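Local coordinates for protein carbonic anhydrase (Sordaria macrospora, PDB 4O1K) that probably catalyses the reversible hydration of carbon dioxide to bicarbonate as a tetrameric, zinc-dependent beta-carbonic anhydrase, at residues A[26-31]-A[38-43]; A[169-174]-A[211-216]. All blocks are in the same frame, centred on the assembly; numbering follows the deposited sequence.

Two helix-on-helix contacts lie on opposite sides of the chain's centre. Interaction 1 (26-31 with 38-43) joins the two N-terminal helices about 27 Å from that centre and meets a second subunit; interaction 2 (169-174 with 211-216), about 15 Å out, joins the helix 154-174 to the near-C-terminal helix 210-218. Their centres are about 40 Å apart and their nearest atoms about 25 Å apart, so they do not touch. The zinc ion, held by Cys-56, Asp-58, His-112 and Cys-115, belongs to neither. Cys-56 and His-112 end strands 51-56 and 106-112 of the central sheet, and helix 154-174 packs on the latter strand.

Interaction 1 (A[26-31]-A[38-43]); sequences KSWATE and DFFKKL
Trp-28 and Phe-40 form an offset edge-to-face aromatic contact between helix 16-35 and helix 39-44, in the N-terminal arm of the chain. The edge of Phe-40 is turned toward the face of the six-membered ring of Trp-28, with the two planes at 70°. Phe-40 CZ leads, 3.6 Å from Trp-28 CH2. Trp-28 reaches it because its CG is anti to the backbone N (chi1 161°), which carries the indole out toward the second helix. Phe-40 CE2 meets Ala-29 CB at 4.1 Å, where a small methyl leaves room for the ring. The two consecutive helices meet almost at a right angle, 95° between the segments, with the rings of Phe-39, Phe-40 and Trp-28 meeting between them. Phe-39 joins in with CE2 4.2 Å from Trp-28 CZ2, while its CD2 lies over one face of Phe-40, offset toward the rim. An alanine in place of Phe-40 would probably open a gap between the helices and leave the Trp-28 face without its edge-on partner and Ala-29 without the ring it meets. The second subunit adds to this packing: its Gly-201 touches both Trp-28 and Phe-40, and its Gln-65 OE1 takes a weak hydrogen bond from Trp-28 NE1.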
loop_
_atom_site.group_PDB
_atom_site.type_symbol
_atom_site.label_atom_id
_atom_site.label_comp_id
_atom_site.label_asym_id
_atom_site.label_seq_id
_atom_site.Cartn_x
_atom_site.Cartn_y
_atom_site.Cartn_z
ATOM N N LYS A 26 1.790 23.873 -28.305
ATOM C CA LYS A 26 2.583 24.264 -29.473
ATOM C C LYS A 26 3.171 25.669 -29.315
ATOM O O LYS A 26 4.328 25.914 -29.675
ATOM C CB LYS A 26 1.747 24.187 -30.754
ATOM C CG LYS A 26 1.328 22.770 -31.127
ATOM C CD LYS A 26 0.376 22.761 -32.319
ATOM C CE LYS A 26 -0.204 21.377 -32.542
ATOM N NZ LYS A 26 0.840 20.372 -32.884
ATOM N N SER A 27 2.360 26.579 -28.780
ATOM C CA SER A 27 2.792 27.942 -28.488
ATOM C C SER A 27 3.957 27.956 -27.512
ATOM O O SER A 27 4.922 28.694 -27.706
ATOM C CB SER A 27 1.638 28.762 -27.917
ATOM O OG SER A 27 0.893 29.367 -28.952
ATOM N N TRP A 28 3.867 27.136 -26.466
ATOM C CA TRP A 28 4.936 27.055 -25.477
ATOM C C TRP A 28 6.216 26.476 -26.074
ATOM O O TRP A 28 7.305 26.980 -25.807
ATOM C CB TRP A 28 4.495 26.242 -24.255
ATOM C CG TRP A 28 5.640 25.741 -23.414
ATOM C CD1 TRP A 28 6.267 26.398 -22.390
ATOM C CD2 TRP A 28 6.281 24.461 -23.520
ATOM N NE1 TRP A 28 7.259 25.603 -21.856
ATOM C CE2 TRP A 28 7.288 24.410 -22.536
ATOM C CE3 TRP A 28 6.101 23.357 -24.356
ATOM C CZ2 TRP A 28 8.114 23.292 -22.371
ATOM C CZ3 TRP A 28 6.916 22.248 -24.187
ATOM C CH2 TRP A 28 7.909 22.224 -23.209
ATOM N N ALA A 29 6.080 25.417 -26.872
ATOM C CA ALA A 29 7.220 24.830 -27.585
ATOM C C ALA A 29 7.922 25.835 -28.516
ATOM O O ALA A 29 9.156 25.875 -28.592
ATOM C CB ALA A 29 6.778 23.608 -28.371
ATOM N N THR A 30 7.129 26.632 -29.227
ATOM C CA THR A 30 7.658 27.562 -30.219
ATOM C C THR A 30 8.463 28.687 -29.563
ATOM O O THR A 30 9.567 29.024 -30.010
ATOM C CB THR A 30 6.534 28.178 -31.071
ATOM O OG1 THR A 30 5.646 27.151 -31.525
ATOM C CG2 THR A 30 7.114 28.887 -32.278
ATOM N N GLU A 31 7.900 29.266 -28.508
ATOM C CA GLU A 31 8.552 30.351 -27.786
ATOM C C GLU A 31 9.798 29.859 -27.046
ATOM O O GLU A 31 10.766 30.606 -26.888
ATOM C CB GLU A 31 7.572 31.017 -26.805
ATOM C CG GLU A 31 7.105 30.100 -25.668
ATOM C CD GLU A 31 6.213 30.797 -24.643
ATOM O OE1 GLU A 31 5.684 31.891 -24.947
ATOM O OE2 GLU A 31 6.041 30.240 -23.532
ATOM N N ASP A 38 18.543 25.423 -28.593
ATOM C CA ASP A 38 18.956 24.095 -28.119
ATOM C C ASP A 38 18.131 23.613 -26.928
ATOM O O ASP A 38 18.514 22.652 -26.255
ATOM C CB ASP A 38 20.434 24.088 -27.717
ATOM C CG ASP A 38 21.361 24.367 -28.882
ATOM O OD1 ASP A 38 20.974 24.072 -30.031
ATOM O OD2 ASP A 38 22.481 24.877 -28.640
ATOM N N PHE A 39 17.008 24.281 -26.667
ATOM C CA PHE A 39 16.188 23.978 -25.498
ATOM C C PHE A 39 15.801 22.504 -25.466
ATOM O O PHE A 39 15.923 21.844 -24.430
ATOM C CB PHE A 39 14.932 24.861 -25.453
ATOM C CG PHE A 39 14.080 24.628 -24.235
ATOM C CD1 PHE A 39 14.329 25.312 -23.056
ATOM C CD2 PHE A 39 13.041 23.710 -24.266
ATOM C CE1 PHE A 39 13.557 25.088 -21.925
ATOM C CE2 PHE A 39 12.266 23.475 -23.142
ATOM C CZ PHE A 39 12.524 24.165 -21.967
ATOM N N PHE A 40 15.348 21.988 -26.606
ATOM C CA PHE A 40 14.899 20.602 -26.683
ATOM C C PHE A 40 16.052 19.657 -26.996
ATOM O O PHE A 40 15.921 18.439 -26.879
ATOM C CB PHE A 40 13.739 20.459 -27.682
ATOM C CG PHE A 40 12.452 21.011 -27.158
ATOM C CD1 PHE A 40 11.988 20.612 -25.907
ATOM C CD2 PHE A 40 11.738 21.970 -27.869
ATOM C CE1 PHE A 40 10.817 21.134 -25.377
ATOM C CE2 PHE A 40 10.558 22.499 -27.350
ATOM C CZ PHE A 40 10.101 22.080 -26.096
ATOM N N LYS A 41 17.187 20.232 -27.377
ATOM C CA LYS A 41 18.414 19.467 -27.531
ATOM C C LYS A 41 19.029 19.223 -26.145
ATOM O O LYS A 41 19.452 18.107 -25.826
ATOM C CB LYS A 41 19.380 20.222 -28.440
ATOM C CG LYS A 41 20.339 19.349 -29.217
ATOM C CD LYS A 41 20.850 20.090 -30.453
ATOM C CE LYS A 41 19.695 20.616 -31.307
ATOM N NZ LYS A 41 20.160 21.546 -32.380
ATOM N N LYS A 42 19.052 20.268 -25.317
ATOM C CA LYS A 42 19.480 20.145 -23.923
ATOM C C LYS A 42 18.621 19.117 -23.178
ATOM O O LYS A 42 19.138 18.190 -22.547
ATOM C CB LYS A 42 19.390 21.506 -23.226
ATOM C CG LYS A 42 20.484 22.490 -23.635
ATOM C CD LYS A 42 20.109 23.929 -23.310
ATOM C CE LYS A 42 21.207 24.873 -23.775
ATOM N NZ LYS A 42 20.715 26.247 -24.043
ATOM N N LEU A 43 17.305 19.291 -23.278
ATOM C CA LEU A 43 16.317 18.401 -22.670
ATOM C C LEU A 43 16.569 16.913 -22.929
ATOM O O LEU A 43 16.292 16.067 -22.075
ATOM C CB LEU A 43 14.922 18.762 -23.185
ATOM C CG LEU A 43 13.744 18.184 -22.405
ATOM C CD1 LEU A 43 13.702 18.792 -21.020
ATOM C CD2 LEU A 43 12.442 18.447 -23.119
#

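Interaction 2 (A[169-174]-A[211-216]); sequences QCRNVV and ETILKD
Gln-169 OE1, on the helix whose Arg-171 and Val-174 pack against Ile-213 and Leu-214, accepts two N-H groups: the backbone N of Val-84 and, weakly, Asn-172 ND2 at 3.2 Å with an N-H...O angle of 131°. Its NE2 is bonded as well, to Asn-165 OD1, so the buried amide is held from both ends. The contact with helix 210-218 is apolar by comparison. Ile-213 points at the helix opposite, and its CG2 and CD1 both come 3.8 Å from Arg-171 CG. The arginine thus offers its aliphatic stem to the isoleucine; the chain bends at chi3, and its charged end forms a salt bridge through NH1 to Glu-168 OE1. The same CG2 of Ile-213 lies 4.0 Å from Val-174 CB. This methyl is anti to the backbone N, whereas CG1, anti to the carbonyl carbon, carries CD1 toward the arginine. Val-174 CG1 turns to Leu-214, 3.7 Å from its CA and 3.8 Å from its CD1, and these two side chains cross at about a right angle. Branching thus lets Ile-213 and Val-174 each meet two neighbours. The segment axes come within 9.7 Å and cross at -59°. Around this pair, helix 177-186 closes in, with Leu-179 on Val-174 and Tyr-183 on Leu-214. Cys-170 and Val-173 turn to strands 106-112 and 190-197, and Val-174 also touches Ile-191 of the latter: in this alpha/beta packing of the carbonic anhydrase domain, helix 154-174 lies between the central sheet and helix 210-218.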
loop_
_atom_site.group_PDB
_atom_site.type_symbol
_atom_site.label_atom_id
_atom_site.label_comp_id
_atom_site.label_asym_id
_atom_site.label_seq_id
_atom_site.Cartn_x
_atom_site.Cartn_y
_atom_site.Cartn_z
ATOM N N GLN A 169 7.866 14.233 8.124
ATOM C CA GLN A 169 8.082 13.500 6.868
ATOM C C GLN A 169 9.567 13.444 6.525
ATOM O O GLN A 169 10.063 12.447 5.965
ATOM C CB GLN A 169 7.249 14.053 5.693
ATOM C CG GLN A 169 5.721 14.152 5.960
ATOM C CD GLN A 169 5.130 12.924 6.633
ATOM O OE1 GLN A 169 5.365 11.798 6.195
ATOM N NE2 GLN A 169 4.351 13.137 7.706
ATOM N N CYS A 170 10.300 14.499 6.882
ATOM C CA CYS A 170 11.764 14.419 6.790
ATOM C C CYS A 170 12.343 13.289 7.680
ATOM O O CYS A 170 13.223 12.526 7.245
ATOM C CB CYS A 170 12.384 15.732 7.215
ATOM S SG CYS A 170 12.164 17.019 5.973
ATOM N N ARG A 171 11.893 13.230 8.932
ATOM C CA ARG A 171 12.293 12.120 9.798
ATOM C C ARG A 171 12.005 10.787 9.110
ATOM O O ARG A 171 12.847 9.890 9.132
ATOM C CB ARG A 171 11.579 12.181 11.159
ATOM C CG ARG A 171 12.031 13.338 12.064
ATOM C CD ARG A 171 11.454 13.167 13.484
ATOM N NE ARG A 171 11.922 11.931 14.119
ATOM C CZ ARG A 171 11.164 10.854 14.330
ATOM N NH1 ARG A 171 9.881 10.853 13.978
ATOM N NH2 ARG A 171 11.680 9.775 14.911
ATOM N N ASN A 172 10.817 10.629 8.515
ATOM C CA ASN A 172 10.501 9.367 7.813
ATOM C C ASN A 172 11.401 9.067 6.628
ATOM O O ASN A 172 11.643 7.891 6.322
ATOM C CB ASN A 172 9.043 9.336 7.351
ATOM C CG ASN A 172 8.062 9.419 8.515
ATOM O OD1 ASN A 172 8.428 9.202 9.665
ATOM N ND2 ASN A 172 6.818 9.760 8.210
ATOM N N VAL A 173 11.885 10.110 5.937
ATOM C CA VAL A 173 12.876 9.866 4.872
ATOM C C VAL A 173 14.170 9.340 5.495
ATOM O O VAL A 173 14.777 8.380 4.977
ATOM C CB VAL A 173 13.206 11.140 4.059
ATOM C CG1 VAL A 173 14.353 10.851 3.080
ATOM C CG2 VAL A 173 12.005 11.585 3.273
ATOM N N VAL A 174 14.559 9.916 6.629
ATOM C CA VAL A 174 15.821 9.469 7.272
ATOM C C VAL A 174 15.837 8.012 7.754
ATOM O O VAL A 174 16.909 7.360 7.844
ATOM C CB VAL A 174 16.226 10.427 8.395
ATOM C CG1 VAL A 174 17.499 9.977 9.119
ATOM C CG2 VAL A 174 16.462 11.780 7.822
ATOM N N GLU A 211 21.485 15.866 10.906
ATOM C CA GLU A 211 22.406 14.994 11.629
ATOM C C GLU A 211 21.822 14.431 12.935
ATOM O O GLU A 211 21.978 13.247 13.228
ATOM C CB GLU A 211 23.710 15.745 11.902
ATOM C CG GLU A 211 24.367 16.310 10.645
ATOM C CD GLU A 211 25.320 15.325 9.987
ATOM O OE1 GLU A 211 25.484 14.206 10.521
ATOM O OE2 GLU A 211 25.907 15.672 8.938
ATOM N N THR A 212 21.133 15.272 13.703
ATOM C CA THR A 212 20.555 14.839 14.979
ATOM C C THR A 212 19.354 13.906 14.801
ATOM O O THR A 212 19.134 12.992 15.604
ATOM C CB THR A 212 20.169 16.045 15.880
ATOM O OG1 THR A 212 19.059 16.753 15.315
ATOM C CG2 THR A 212 21.327 16.992 16.012
ATOM N N ILE A 213 18.574 14.121 13.746
ATOM C CA ILE A 213 17.458 13.224 13.464
ATOM C C ILE A 213 18.012 11.837 13.230
ATOM O O ILE A 213 17.519 10.849 13.788
ATOM C CB ILE A 213 16.666 13.656 12.219
ATOM C CG1 ILE A 213 15.821 14.884 12.531
ATOM C CG2 ILE A 213 15.775 12.538 11.757
ATOM C CD1 ILE A 213 15.133 15.456 11.304
ATOM N N LEU A 214 19.065 11.788 12.424
ATOM C CA LEU A 214 19.715 10.537 12.075
ATOM C C LEU A 214 20.253 9.837 13.330
ATOM O O LEU A 214 20.106 8.615 13.479
ATOM C CB LEU A 214 20.830 10.795 11.052
ATOM C CG LEU A 214 21.713 9.637 10.581
ATOM C CD1 LEU A 214 20.891 8.514 9.951
ATOM C CD2 LEU A 214 22.776 10.134 9.608
ATOM N N LYS A 215 20.852 10.605 14.240
ATOM C CA LYS A 215 21.396 10.021 15.467
ATOM C C LYS A 215 20.299 9.418 16.352
ATOM O O LYS A 215 20.484 8.337 16.922
ATOM C CB LYS A 215 22.211 11.047 16.251
ATOM C CG LYS A 215 23.022 10.420 17.366
ATOM C CD LYS A 215 23.524 11.465 18.353
ATOM C CE LYS A 215 24.403 10.830 19.426
ATOM N NZ LYS A 215 25.090 11.853 20.278
ATOM N N ASP A 216 19.163 10.110 16.453
ATOM C CA ASP A 216 18.021 9.632 17.245
ATOM C C ASP A 216 17.442 8.336 16.704
ATOM O O ASP A 216 17.140 7.407 17.462
ATOM C CB ASP A 216 16.910 10.677 17.273
ATOM C CG ASP A 216 17.302 11.914 18.032
ATOM O OD1 ASP A 216 18.518 12.107 18.267
ATOM O OD2 ASP A 216 16.395 12.695 18.392
#